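Local coordinates for protein DNMT2 (PDB 4H0N) that probably methylates cytosine 38 in the anticodon loop of tRNA(Asp), with some activity on cytosine in DNA, using S-adenosyl-L-methionine as methyl donor, at residues E8-I13 against T96-Y101; A32-I35 against A39-V42; C79-F82 against Y88-D91; L116-K121 against N317-K322. The protein carries 3 engineered substitutions. One frame throughout, in Å; residues are numbered along the deposited sequence.

Contact 1 (E8-I13 against T96-Y101); sequences ELYSGI and TNSFLY. With SAH (S-adenosyl-L-homocysteine), chain E.
The adenosyl pocket of a Rossmann-like methyltransferase brings together Tyr10, in the loop that leaves strand 4-9, and Ser98, just ahead of helix 99-105. Tyr10 OH lies 3.5 Å from Ser98 CB, a packing contact without a hydrogen bond, and Ser98 OG sits at the edge of the phenol ring near its plane. CG of Tyr10 is anti to the carbonyl carbon (chi1 -47°), and this brings the ring against the adenine and ribose: CD2 comes within 3.5 Å of SAH C4, while the ribose O4' lies in the ring plane at its edge. Ser98 grips the far end of the adenine, where SAH N6 gives OG a weak, bent bond of 2.9 Å. At the other end of the ligand, Ile13 N donates to SAH O over 3.0 Å at 156°. With an alanine in place of Tyr10, the adenine and ribose are likely to lose the ring that packs on them, and a gap to open beside Ser98 CB. Strand 4-9 runs between strands 27-33 and 72-75 of the central sheet, and Leu102 of helix 99-105 packs on both Leu9 and Tyr10.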
loop_
_atom_site.group_PDB
_atom_site.type_symbol
_atom_site.label_atom_id
_atom_site.label_comp_id
_atom_site.label_asym_id
_atom_site.label_seq_id
_atom_site.Cartn_x
_atom_site.Cartn_y
_atom_site.Cartn_z
ATOM N N GLU A 8 15.353 2.129 -1.919
ATOM C CA GLU A 8 13.953 1.979 -1.551
ATOM C C GLU A 8 13.589 2.971 -0.449
ATOM O O GLU A 8 13.921 2.760 0.714
ATOM C CB GLU A 8 13.707 0.545 -1.090
ATOM C CG GLU A 8 12.272 0.202 -0.778
ATOM C CD GLU A 8 12.161 -1.167 -0.150
ATOM O OE1 GLU A 8 11.023 -1.672 -0.009
ATOM O OE2 GLU A 8 13.218 -1.738 0.206
ATOM N N LEU A 9 12.912 4.052 -0.828
ATOM C CA LEU A 9 12.587 5.130 0.105
ATOM C C LEU A 9 11.199 4.975 0.695
ATOM O O LEU A 9 10.273 4.544 0.007
ATOM C CB LEU A 9 12.660 6.474 -0.601
ATOM C CG LEU A 9 13.987 6.802 -1.265
ATOM C CD1 LEU A 9 13.900 8.182 -1.892
ATOM C CD2 LEU A 9 15.106 6.718 -0.240
ATOM N N TYR A 10 11.057 5.364 1.959
ATOM C CA TYR A 10 9.829 5.133 2.706
ATOM C C TYR A 10 9.504 3.644 2.629
ATOM O O TYR A 10 8.385 3.248 2.302
ATOM C CB TYR A 10 8.690 5.979 2.147
ATOM C CG TYR A 10 9.067 7.425 1.919
ATOM C CD1 TYR A 10 9.478 7.866 0.669
ATOM C CD2 TYR A 10 9.012 8.352 2.952
ATOM C CE1 TYR A 10 9.819 9.191 0.451
ATOM C CE2 TYR A 10 9.346 9.676 2.745
ATOM C CZ TYR A 10 9.751 10.092 1.489
ATOM O OH TYR A 10 10.097 11.413 1.262
ATOM N N SER A 11 10.516 2.835 2.939
ATOM C CA SER A 11 10.488 1.396 2.714
ATOM C C SER A 11 9.369 0.657 3.441
ATOM O O SER A 11 8.901 -0.375 2.961
ATOM C CB SER A 11 11.840 0.781 3.082
ATOM O OG SER A 11 12.144 1.010 4.443
ATOM N N GLY A 12 8.949 1.179 4.590
ATOM C CA GLY A 12 7.910 0.553 5.393
ATOM C C GLY A 12 8.253 -0.873 5.777
ATOM O O GLY A 12 9.363 -1.148 6.229
ATOM N N ILE A 13 7.304 -1.788 5.594
ATOM C CA ILE A 13 7.565 -3.200 5.856
ATOM C C ILE A 13 8.128 -3.895 4.614
ATOM O O ILE A 13 8.327 -5.111 4.607
ATOM C CB ILE A 13 6.311 -3.956 6.366
ATOM C CG1 ILE A 13 5.274 -4.086 5.250
ATOM C CG2 ILE A 13 5.724 -3.276 7.598
ATOM C CD1 ILE A 13 4.028 -4.813 5.668
ATOM N N THR A 96 6.568 16.002 9.178
ATOM C CA THR A 96 6.264 16.855 8.036
ATOM C C THR A 96 6.758 16.288 6.716
ATOM O O THR A 96 7.748 15.552 6.663
ATOM C CB THR A 96 6.768 18.303 8.195
ATOM O OG1 THR A 96 7.810 18.560 7.248
ATOM C CG2 THR A 96 7.272 18.538 9.587
ATOM N N ASN A 97 6.054 16.652 5.652
ATOM C CA ASN A 97 6.305 16.094 4.336
ATOM C C ASN A 97 7.752 16.284 3.889
ATOM O O ASN A 97 8.324 17.369 4.003
ATOM C CB ASN A 97 5.329 16.674 3.316
ATOM C CG ASN A 97 4.864 15.646 2.319
ATOM O OD1 ASN A 97 5.574 14.683 2.024
ATOM N ND2 ASN A 97 3.660 15.835 1.794
ATOM N N SER A 98 8.331 15.204 3.384
ATOM C CA SER A 98 9.747 15.154 3.071
ATOM C C SER A 98 9.969 15.124 1.568
ATOM O O SER A 98 11.096 15.253 1.098
ATOM C CB SER A 98 10.350 13.905 3.713
ATOM O OG SER A 98 9.596 13.521 4.856
ATOM N N PHE A 99 8.880 14.965 0.820
ATOM C CA PHE A 99 8.940 14.728 -0.621
ATOM C C PHE A 99 9.546 15.885 -1.412
ATOM O O PHE A 99 10.239 15.668 -2.411
ATOM C CB PHE A 99 7.548 14.401 -1.161
ATOM C CG PHE A 99 7.561 13.799 -2.534
ATOM C CD1 PHE A 99 8.303 12.658 -2.792
ATOM C CD2 PHE A 99 6.828 14.364 -3.566
ATOM C CE1 PHE A 99 8.324 12.096 -4.058
ATOM C CE2 PHE A 99 6.846 13.806 -4.835
ATOM C CZ PHE A 99 7.595 12.672 -5.081
ATOM N N LEU A 100 9.278 17.109 -0.965
ATOM C CA LEU A 100 9.820 18.296 -1.616
ATOM C C LEU A 100 11.345 18.259 -1.694
ATOM O O LEU A 100 11.938 18.808 -2.622
ATOM C CB LEU A 100 9.371 19.565 -0.891
ATOM C CG LEU A 100 7.973 20.069 -1.242
ATOM C CD1 LEU A 100 7.770 21.474 -0.705
ATOM C CD2 LEU A 100 7.744 20.026 -2.746
ATOM N N TYR A 101 11.971 17.615 -0.713
ATOM C CA TYR A 101 13.415 17.469 -0.695
ATOM C C TYR A 101 13.905 16.620 -1.864
ATOM O O TYR A 101 14.954 16.903 -2.445
ATOM C CB TYR A 101 13.876 16.852 0.620
ATOM C CG TYR A 101 15.356 16.575 0.653
ATOM C CD1 TYR A 101 15.846 15.277 0.547
ATOM C CD2 TYR A 101 16.270 17.619 0.769
ATOM C CE1 TYR A 101 17.201 15.026 0.578
ATOM C CE2 TYR A 101 17.631 17.375 0.797
ATOM C CZ TYR A 101 18.091 16.077 0.703
ATOM O OH TYR A 101 19.444 15.834 0.732
HETATM N N SAH E . 5.480 1.350 1.042
HETATM C CA SAH E . 5.904 1.056 2.407
HETATM C CB SAH E . 5.557 2.176 3.395
HETATM C CG SAH E . 4.809 3.400 2.872
HETATM S SD SAH E . 3.976 4.287 4.218
HETATM C C SAH E . 5.389 -0.304 2.890
HETATM O O SAH E . 5.041 -0.480 4.059
HETATM O OXT SAH E . 5.319 -1.267 2.129
HETATM C "C5'" SAH E . 5.306 5.509 4.367
HETATM C "C4'" SAH E . 6.364 5.166 5.417
HETATM O "O4'" SAH E . 7.471 6.034 5.267
HETATM C "C3'" SAH E . 5.883 5.321 6.855
HETATM O "O3'" SAH E . 5.806 4.053 7.469
HETATM C "C2'" SAH E . 6.925 6.184 7.551
HETATM O "O2'" SAH E . 7.455 5.536 8.685
HETATM C "C1'" SAH E . 8.022 6.384 6.522
HETATM N N9 SAH E . 8.505 7.781 6.498
HETATM C C8 SAH E . 7.749 8.921 6.594
HETATM N N7 SAH E . 8.571 9.994 6.525
HETATM C C5 SAH E . 9.843 9.558 6.388
HETATM C C6 SAH E . 11.059 10.223 6.273
HETATM N N6 SAH E . 11.104 11.552 6.292
HETATM N N1 SAH E . 12.224 9.494 6.141
HETATM C C2 SAH E . 12.177 8.114 6.123
HETATM N N3 SAH E . 10.968 7.459 6.239
HETATM C C4 SAH E . 9.818 8.168 6.369
#

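Contact 2 (A32-I35 against A39-V42). With SAH (S-adenosyl-L-homocysteine), chain E.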
loop_
_atom_site.group_PDB
_atom_site.type_symbol
_atom_site.label_atom_id
_atom_site.label_comp_id
_atom_site.label_asym_id
_atom_site.label_seq_id
_atom_site.Cartn_x
_atom_site.Cartn_y
_atom_site.Cartn_z
ATOM N N ALA A 32 17.453 0.635 1.962
ATOM C CA ALA A 32 16.064 0.951 2.249
ATOM C C ALA A 32 16.049 1.948 3.396
ATOM O O ALA A 32 16.743 1.755 4.394
ATOM C CB ALA A 32 15.314 -0.303 2.626
ATOM N N VAL A 33 15.268 3.015 3.256
ATOM C CA VAL A 33 15.296 4.111 4.222
ATOM C C VAL A 33 13.927 4.383 4.834
ATOM O O VAL A 33 12.968 4.683 4.120
ATOM C CB VAL A 33 15.814 5.411 3.574
ATOM C CG1 VAL A 33 15.801 6.542 4.576
ATOM C CG2 VAL A 33 17.219 5.209 3.010
ATOM N N ASP A 34 13.845 4.282 6.157
ATOM C CA ASP A 34 12.605 4.539 6.876
ATOM C C ASP A 34 12.936 4.911 8.316
ATOM O O ASP A 34 13.868 4.363 8.902
ATOM C CB ASP A 34 11.701 3.303 6.833
ATOM C CG ASP A 34 10.284 3.598 7.288
ATOM O OD1 ASP A 34 9.340 3.276 6.534
ATOM O OD2 ASP A 34 10.112 4.141 8.403
ATOM N N ILE A 35 12.170 5.838 8.883
ATOM C CA ILE A 35 12.426 6.314 10.241
ATOM C C ILE A 35 11.556 5.633 11.289
ATOM O O ILE A 35 11.620 5.985 12.465
ATOM C CB ILE A 35 12.193 7.834 10.368
ATOM C CG1 ILE A 35 10.739 8.178 10.033
ATOM C CG2 ILE A 35 13.170 8.606 9.489
ATOM C CD1 ILE A 35 10.407 9.638 10.173
ATOM N N ALA A 39 8.298 -0.617 11.902
ATOM C CA ALA A 39 8.305 -0.993 10.495
ATOM C C ALA A 39 9.663 -1.563 10.089
ATOM O O ALA A 39 9.740 -2.606 9.434
ATOM C CB ALA A 39 7.943 0.203 9.625
ATOM N N ASN A 40 10.728 -0.873 10.488
ATOM C CA ASN A 40 12.087 -1.338 10.236
ATOM C C ASN A 40 12.321 -2.740 10.794
ATOM O O ASN A 40 12.984 -3.564 10.158
ATOM C CB ASN A 40 13.118 -0.370 10.830
ATOM C CG ASN A 40 13.150 0.973 10.120
ATOM O OD1 ASN A 40 12.685 1.104 8.989
ATOM N ND2 ASN A 40 13.706 1.979 10.785
ATOM N N SER A 41 11.768 -3.010 11.975
ATOM C CA SER A 41 11.963 -4.298 12.633
ATOM C C SER A 41 11.295 -5.399 11.825
ATOM O O SER A 41 11.831 -6.496 11.680
ATOM C CB SER A 41 11.393 -4.275 14.049
ATOM O OG SER A 41 9.983 -4.401 14.025
ATOM N N VAL A 42 10.118 -5.089 11.298
ATOM C CA VAL A 42 9.392 -6.008 10.437
ATOM C C VAL A 42 10.168 -6.218 9.146
ATOM O O VAL A 42 10.276 -7.339 8.647
ATOM C CB VAL A 42 8.002 -5.455 10.110
ATOM C CG1 VAL A 42 7.320 -6.301 9.047
ATOM C CG2 VAL A 42 7.166 -5.378 11.377
HETATM N N SAH E . 5.480 1.350 1.042
HETATM C CA SAH E . 5.904 1.056 2.407
HETATM C CB SAH E . 5.557 2.176 3.395
HETATM C CG SAH E . 4.809 3.400 2.872
HETATM S SD SAH E . 3.976 4.287 4.218
HETATM C C SAH E . 5.389 -0.304 2.890
HETATM O O SAH E . 5.041 -0.480 4.059
HETATM O OXT SAH E . 5.319 -1.267 2.129
HETATM C "C5'" SAH E . 5.306 5.509 4.367
HETATM C "C4'" SAH E . 6.364 5.166 5.417
HETATM O "O4'" SAH E . 7.471 6.034 5.267
HETATM C "C3'" SAH E . 5.883 5.321 6.855
HETATM O "O3'" SAH E . 5.806 4.053 7.469
HETATM C "C2'" SAH E . 6.925 6.184 7.551
HETATM O "O2'" SAH E . 7.455 5.536 8.685
HETATM C "C1'" SAH E . 8.022 6.384 6.522
HETATM N N9 SAH E . 8.505 7.781 6.498
HETATM C C8 SAH E . 7.749 8.921 6.594
HETATM N N7 SAH E . 8.571 9.994 6.525
HETATM C C5 SAH E . 9.843 9.558 6.388
HETATM C C6 SAH E . 11.059 10.223 6.273
HETATM N N6 SAH E . 11.104 11.552 6.292
HETATM N N1 SAH E . 12.224 9.494 6.141
HETATM C C2 SAH E . 12.177 8.114 6.123
HETATM N N3 SAH E . 10.968 7.459 6.239
HETATM C C4 SAH E . 9.818 8.168 6.369
#
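The amide of Asn40 is turned so that Asp34 O lies almost in its plane, and ND2 donates to that oxygen over 3.0 Å. The fit is less regular from the acceptor's side, since ND2 stands above the carbonyl plane, 52° out of it, although the N-H points well at the oxygen (160°). The other amide atom, OD1, rests 3.2 Å from Asp34 CB. The second flat group is the adenine of the ligand, and Ile35 covers one of its faces, the opposite one from Tyr10. With CG1 set between the backbone N and the carbonyl carbon (chi1 61°), both branches of Ile35 reach the base: CG2 is 3.5 Å from SAH C2, and CD1 lies 3.8 Å from SAH C5.

The carboxylate of Asp34 turns to the ribose. SAH O2' donates to OD2 over 3.0 Å, an acidic grip on a ribose hydroxyl that is familiar at the end of the second strand in class I methyltransferases. OD2 is also held by Asn36 N, and OD1 by Gly12 N, so backbone donors position the group that reads the sugar. Asn40 in turn ties the main-chain carbonyl of Asp34 to helix 37-46. The contact lies in a beta-alpha-beta unit: strand 27-33 ends at Val33, the chain turns past the ligand, and helix 37-46 leads back toward strand 52-53, with Ala39 and Val42 packing on Leu314 of helix 308-316.

Contact 3 (C79-F82 against Y88-D91); sequences CQPF and YLDD
A backbone hydrogen bond and a small apolar patch join Phe82 and Pro81 to Leu89 at the surface, at the base of a short antiparallel hairpin formed by strands 83-84 and 87-88. Leu89 N donates to Phe82 O over 2.6 Å and nearly straight, at 169°, and so continues the pairing of the hairpin by one step beyond its strands. Alongside this bond, the Leu89 side chain reaches back over Pro81. Its CG is anti to the carbonyl carbon (chi1 -64°), and the CD1 methyl comes to rest 3.7 Å from Pro81 CB and equally near Pro81 CG, with Pro81 O at 3.6 Å. One branch of the leucine thus meets both the pyrrolidine ring and the carbonyl oxygen of the same proline, and the two side chains cross obliquely. Shortening Leu89 to an alanine would probably strip the Pro81 ring of its apolar neighbour and open a gap there. Pro81 closely follows Cys79, probably the catalytic cysteine, and Gln80, which touches the bound ligand, in the Pro-Cys-Gln signature of the C5-methyltransferases. The hairpin therefore springs directly from the active-site loop. This loop leaves the central sheet at strand 72-75, and the chain beyond Leu89 returns past Thr96, which the leucine touches, and Asn97, which pairs with Pro81 and packs on Phe82, to enter helix 99-105.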
loop_
_atom_site.group_PDB
_atom_site.type_symbol
_atom_site.label_atom_id
_atom_site.label_comp_id
_atom_site.label_asym_id
_atom_site.label_seq_id
_atom_site.Cartn_x
_atom_site.Cartn_y
_atom_site.Cartn_z
ATOM N N CYS A 79 1.366 11.035 2.741
ATOM C CA CYS A 79 0.751 12.352 2.709
ATOM C C CYS A 79 0.763 12.960 4.102
ATOM O O CYS A 79 0.007 12.585 4.974
ATOM C CB CYS A 79 -0.675 12.237 2.226
ATOM S SG CYS A 79 -1.378 13.688 1.459
ATOM N N GLN A 80 1.636 13.932 4.268
ATOM C CA GLN A 80 1.868 14.575 5.520
ATOM C C GLN A 80 1.820 16.034 5.240
ATOM O O GLN A 80 2.031 16.447 4.125
ATOM C CB GLN A 80 3.226 14.202 6.042
ATOM C CG GLN A 80 3.279 12.812 6.583
ATOM C CD GLN A 80 4.577 12.541 7.268
ATOM O OE1 GLN A 80 5.615 12.602 6.657
ATOM N NE2 GLN A 80 4.521 12.211 8.537
ATOM N N PRO A 81 1.503 16.809 6.256
ATOM C CA PRO A 81 1.342 18.249 6.122
ATOM C C PRO A 81 2.623 19.027 5.941
ATOM O O PRO A 81 3.680 18.589 6.303
ATOM C CB PRO A 81 0.692 18.644 7.440
ATOM C CG PRO A 81 0.895 17.494 8.341
ATOM C CD PRO A 81 0.832 16.314 7.454
ATOM N N PHE A 82 2.496 20.188 5.340
ATOM C CA PHE A 82 3.511 21.204 5.396
ATOM C C PHE A 82 3.131 22.318 6.358
ATOM O O PHE A 82 3.982 22.968 6.892
ATOM C CB PHE A 82 3.734 21.776 4.005
ATOM C CG PHE A 82 3.899 20.734 2.956
ATOM C CD1 PHE A 82 5.146 20.325 2.582
ATOM C CD2 PHE A 82 2.807 20.144 2.378
ATOM C CE1 PHE A 82 5.313 19.365 1.629
ATOM C CE2 PHE A 82 2.963 19.172 1.429
ATOM C CZ PHE A 82 4.223 18.786 1.050
ATOM N N TYR A 88 4.069 27.318 8.745
ATOM C CA TYR A 88 4.844 26.244 8.128
ATOM C C TYR A 88 5.387 25.292 9.176
ATOM O O TYR A 88 5.936 25.715 10.192
ATOM C CB TYR A 88 6.005 26.792 7.289
ATOM C CG TYR A 88 5.559 27.427 6.003
ATOM C CD1 TYR A 88 5.206 26.651 4.910
ATOM C CD2 TYR A 88 5.475 28.807 5.885
ATOM C CE1 TYR A 88 4.783 27.228 3.735
ATOM C CE2 TYR A 88 5.052 29.397 4.715
ATOM C CZ TYR A 88 4.706 28.604 3.643
ATOM O OH TYR A 88 4.286 29.199 2.476
ATOM N N LEU A 89 5.229 23.998 8.925
ATOM C CA LEU A 89 5.807 22.998 9.804
ATOM C C LEU A 89 7.327 23.069 9.680
ATOM O O LEU A 89 7.850 23.555 8.677
ATOM C CB LEU A 89 5.283 21.605 9.455
ATOM C CG LEU A 89 3.779 21.418 9.659
ATOM C CD1 LEU A 89 3.423 19.951 9.598
ATOM C CD2 LEU A 89 3.338 22.033 10.985
ATOM N N ASP A 90 8.034 22.601 10.702
ATOM C CA ASP A 90 9.489 22.704 10.727
ATOM C C ASP A 90 10.124 21.620 9.853
ATOM O O ASP A 90 9.567 20.534 9.721
ATOM C CB ASP A 90 9.982 22.596 12.165
ATOM C CG ASP A 90 11.315 23.278 12.377
ATOM O OD1 ASP A 90 11.403 24.144 13.274
ATOM O OD2 ASP A 90 12.278 22.945 11.656
ATOM N N ASP A 91 11.285 21.904 9.259
ATOM C CA ASP A 91 11.898 20.954 8.323
ATOM C C ASP A 91 12.557 19.745 8.996
ATOM O O ASP A 91 12.880 18.763 8.325
ATOM C CB ASP A 91 12.855 21.645 7.331
ATOM C CG ASP A 91 14.271 21.803 7.869
ATOM O OD1 ASP A 91 14.445 22.244 9.026
ATOM O OD2 ASP A 91 15.217 21.498 7.111
#

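Contact 4 (L116-K121 against N317-K322). With SAH (S-adenosyl-L-homocysteine), chain E.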
loop_
_atom_site.group_PDB
_atom_site.type_symbol
_atom_site.label_atom_id
_atom_site.label_comp_id
_atom_site.label_asym_id
_atom_site.label_seq_id
_atom_site.Cartn_x
_atom_site.Cartn_y
_atom_site.Cartn_z
ATOM N N LEU A 116 10.201 4.685 -9.683
ATOM C CA LEU A 116 8.799 4.295 -9.532
ATOM C C LEU A 116 8.261 4.831 -8.218
ATOM O O LEU A 116 8.811 4.542 -7.157
ATOM C CB LEU A 116 8.625 2.772 -9.582
ATOM C CG LEU A 116 7.183 2.244 -9.609
ATOM C CD1 LEU A 116 7.131 0.947 -10.394
ATOM C CD2 LEU A 116 6.604 2.037 -8.209
ATOM N N MET A 117 7.180 5.601 -8.291
ATOM C CA MET A 117 6.551 6.125 -7.090
ATOM C C MET A 117 5.078 5.752 -6.989
ATOM O O MET A 117 4.332 5.891 -7.954
ATOM C CB MET A 117 6.699 7.644 -7.031
ATOM C CG MET A 117 5.875 8.303 -5.934
ATOM S SD MET A 117 5.575 10.057 -6.217
ATOM C CE MET A 117 5.184 10.049 -7.962
ATOM N N GLU A 118 4.672 5.278 -5.813
ATOM C CA GLU A 118 3.256 5.149 -5.471
ATOM C C GLU A 118 2.810 6.364 -4.650
ATOM O O GLU A 118 3.598 6.942 -3.904
ATOM C CB GLU A 118 2.992 3.862 -4.683
ATOM C CG GLU A 118 1.528 3.686 -4.289
ATOM C CD GLU A 118 1.312 2.612 -3.243
ATOM O OE1 GLU A 118 1.724 1.458 -3.482
ATOM O OE2 GLU A 118 0.720 2.923 -2.185
ATOM N N ASN A 119 1.551 6.759 -4.793
ATOM C CA ASN A 119 1.037 7.903 -4.061
ATOM C C ASN A 119 -0.456 7.756 -3.794
ATOM O O ASN A 119 -1.064 6.780 -4.219
ATOM C CB ASN A 119 1.333 9.190 -4.830
ATOM C CG ASN A 119 1.882 10.283 -3.939
ATOM O OD1 ASN A 119 1.231 10.706 -2.985
ATOM N ND2 ASN A 119 3.092 10.733 -4.237
ATOM N N VAL A 120 -1.048 8.709 -3.083
ATOM C CA VAL A 120 -2.473 8.626 -2.774
ATOM C C VAL A 120 -3.301 9.039 -3.972
ATOM O O VAL A 120 -2.814 9.734 -4.863
ATOM C CB VAL A 120 -2.874 9.520 -1.579
ATOM C CG1 VAL A 120 -2.295 8.977 -0.281
ATOM C CG2 VAL A 120 -2.443 10.964 -1.813
ATOM N N LYS A 121 -4.552 8.599 -3.996
ATOM C CA LYS A 121 -5.498 9.073 -4.985
ATOM C C LYS A 121 -5.626 10.576 -4.795
ATOM O O LYS A 121 -5.796 11.053 -3.675
ATOM C CB LYS A 121 -6.857 8.403 -4.777
ATOM C CG LYS A 121 -7.714 8.302 -6.036
ATOM C CD LYS A 121 -8.252 9.655 -6.479
ATOM C CE LYS A 121 -8.603 9.664 -7.956
ATOM N NZ LYS A 121 -8.735 11.057 -8.470
ATOM N N ASN A 317 -0.525 0.826 5.571
ATOM C CA ASN A 317 0.367 1.785 4.925
ATOM C C ASN A 317 1.140 1.180 3.754
ATOM O O ASN A 317 1.829 1.892 3.019
ATOM C CB ASN A 317 1.362 2.358 5.939
ATOM C CG ASN A 317 0.695 3.205 7.007
ATOM O OD1 ASN A 317 -0.256 3.940 6.737
ATOM N ND2 ASN A 317 1.193 3.105 8.233
ATOM N N SER A 318 1.028 -0.132 3.580
ATOM C CA SER A 318 1.863 -0.826 2.608
ATOM C C SER A 318 1.306 -0.777 1.189
ATOM O O SER A 318 0.346 -0.057 0.900
ATOM C CB SER A 318 2.107 -2.272 3.039
ATOM O OG SER A 318 3.230 -2.809 2.365
ATOM N N VAL A 319 1.923 -1.550 0.304
ATOM C CA VAL A 319 1.575 -1.539 -1.107
ATOM C C VAL A 319 0.984 -2.874 -1.528
ATOM O O VAL A 319 1.168 -3.881 -0.842
ATOM C CB VAL A 319 2.826 -1.299 -1.967
ATOM C CG1 VAL A 319 3.604 -0.102 -1.455
ATOM C CG2 VAL A 319 3.714 -2.538 -1.967
ATOM N N ASN A 320 0.270 -2.887 -2.651
ATOM C CA ASN A 320 -0.075 -4.155 -3.281
ATOM C C ASN A 320 1.121 -4.627 -4.098
ATOM O O ASN A 320 1.493 -4.001 -5.086
ATOM C CB ASN A 320 -1.312 -4.040 -4.168
ATOM C CG ASN A 320 -1.686 -5.368 -4.815
ATOM O OD1 ASN A 320 -1.028 -5.826 -5.755
ATOM N ND2 ASN A 320 -2.744 -5.994 -4.313
ATOM N N VAL A 321 1.720 -5.731 -3.671
ATOM C CA VAL A 321 2.933 -6.245 -4.290
ATOM C C VAL A 321 2.754 -6.574 -5.779
ATOM O O VAL A 321 3.675 -6.401 -6.573
ATOM C CB VAL A 321 3.483 -7.459 -3.489
ATOM C CG1 VAL A 321 4.561 -8.198 -4.255
ATOM C CG2 VAL A 321 4.007 -6.998 -2.142
ATOM N N LYS A 322 1.560 -7.012 -6.159
ATOM C CA LYS A 322 1.312 -7.428 -7.539
ATOM C C LYS A 322 1.294 -6.269 -8.529
ATOM O O LYS A 322 1.922 -6.334 -9.584
ATOM C CB LYS A 322 0.010 -8.219 -7.634
ATOM C CG LYS A 322 -0.467 -8.466 -9.047
ATOM C CD LYS A 322 -0.758 -9.933 -9.258
ATOM C CE LYS A 322 -1.772 -10.126 -10.372
ATOM N NZ LYS A 322 -1.799 -11.517 -10.901
HETATM N N SAH E . 5.480 1.350 1.042
HETATM C CA SAH E . 5.904 1.056 2.407
HETATM C CB SAH E . 5.557 2.176 3.395
HETATM C CG SAH E . 4.809 3.400 2.872
HETATM S SD SAH E . 3.976 4.287 4.218
HETATM C C SAH E . 5.389 -0.304 2.890
HETATM O O SAH E . 5.041 -0.480 4.059
HETATM O OXT SAH E . 5.319 -1.267 2.129
HETATM C "C5'" SAH E . 5.306 5.509 4.367
HETATM C "C4'" SAH E . 6.364 5.166 5.417
HETATM O "O4'" SAH E . 7.471 6.034 5.267
HETATM C "C3'" SAH E . 5.883 5.321 6.855
HETATM O "O3'" SAH E . 5.806 4.053 7.469
HETATM C "C2'" SAH E . 6.925 6.184 7.551
HETATM O "O2'" SAH E . 7.455 5.536 8.685
HETATM C "C1'" SAH E . 8.022 6.384 6.522
HETATM N N9 SAH E . 8.505 7.781 6.498
HETATM C C8 SAH E . 7.749 8.921 6.594
HETATM N N7 SAH E . 8.571 9.994 6.525
HETATM C C5 SAH E . 9.843 9.558 6.388
HETATM C C6 SAH E . 11.059 10.223 6.273
HETATM N N6 SAH E . 11.104 11.552 6.292
HETATM N N1 SAH E . 12.224 9.494 6.141
HETATM C C2 SAH E . 12.177 8.114 6.123
HETATM N N3 SAH E . 10.968 7.459 6.239
HETATM C C4 SAH E . 9.818 8.168 6.369
#
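Glu118 and Val319 meet beside the amino end of the ligand, where OE1 of the carboxylate lies 3.2 Å from the CG1 methyl of the valine. The glutamate reaches there with an extended chain, its CG anti to the backbone N (chi1 179°). The same methyl approaches the ligand, at 3.4 Å from the amino nitrogen SAH N, so this methyl lies between the glutamate and the amino group of the ligand. Its neighbours complete this wall: Ser318 OG donates to the carboxylate oxygen SAH OXT over 2.6 Å, and the backbone O of Asn317 lies 3.3 Å from SAH CG, its CB 3.7 Å from the sulfur, SAH SD.

Two signatures of the C5-methyltransferases face each other here, Glu-Asn-Val at the end of strand 114-119 and Gly-Asn-Ser-Val just ahead of helix 321-332, which brings the C-terminal end of the sequence back to the cofactor site. Farther out, Asn320 is the N-cap of that helix; its OD1 accepts a weak capping bond from Lys322 N and a hydrogen bond from Val323 N. On the strand side, Asn119 OD1 takes Val120 N at 3.0 Å in its carbonyl plane. Arg159 donates to Ser318 O, and Arg161 forms a long, weak ion pair with Glu118 OE2. Val319 also packs on Ile324, and Leu116 lies against Leu327, Leu328 and Leu331 of the same helix.

Contacts 1, 2 and 4 surround one molecule of S-adenosyl-L-homocysteine: contacts 1 and 2 hold the adenosine part, contacts 1 and 4 the amino acid part. The centre of contact 1 lies about 11 Å from that of contact 2 and about 12 Å from that of contact 4. Glu8 O and Val33 N, 2.9 Å apart, probably pair between neighbouring strands of contacts 1 and 2, while Phe99 CZ packs 3.5 Å from Met117 SD between contacts 1 and 4. Contact 3, which carries the probable catalytic cysteine, has its centre about 13 Å from that of contact 1, where Thr96 CG2 packs 3.0 Å from Asp90 O, but about 21 Å from those of contacts 2 and 4.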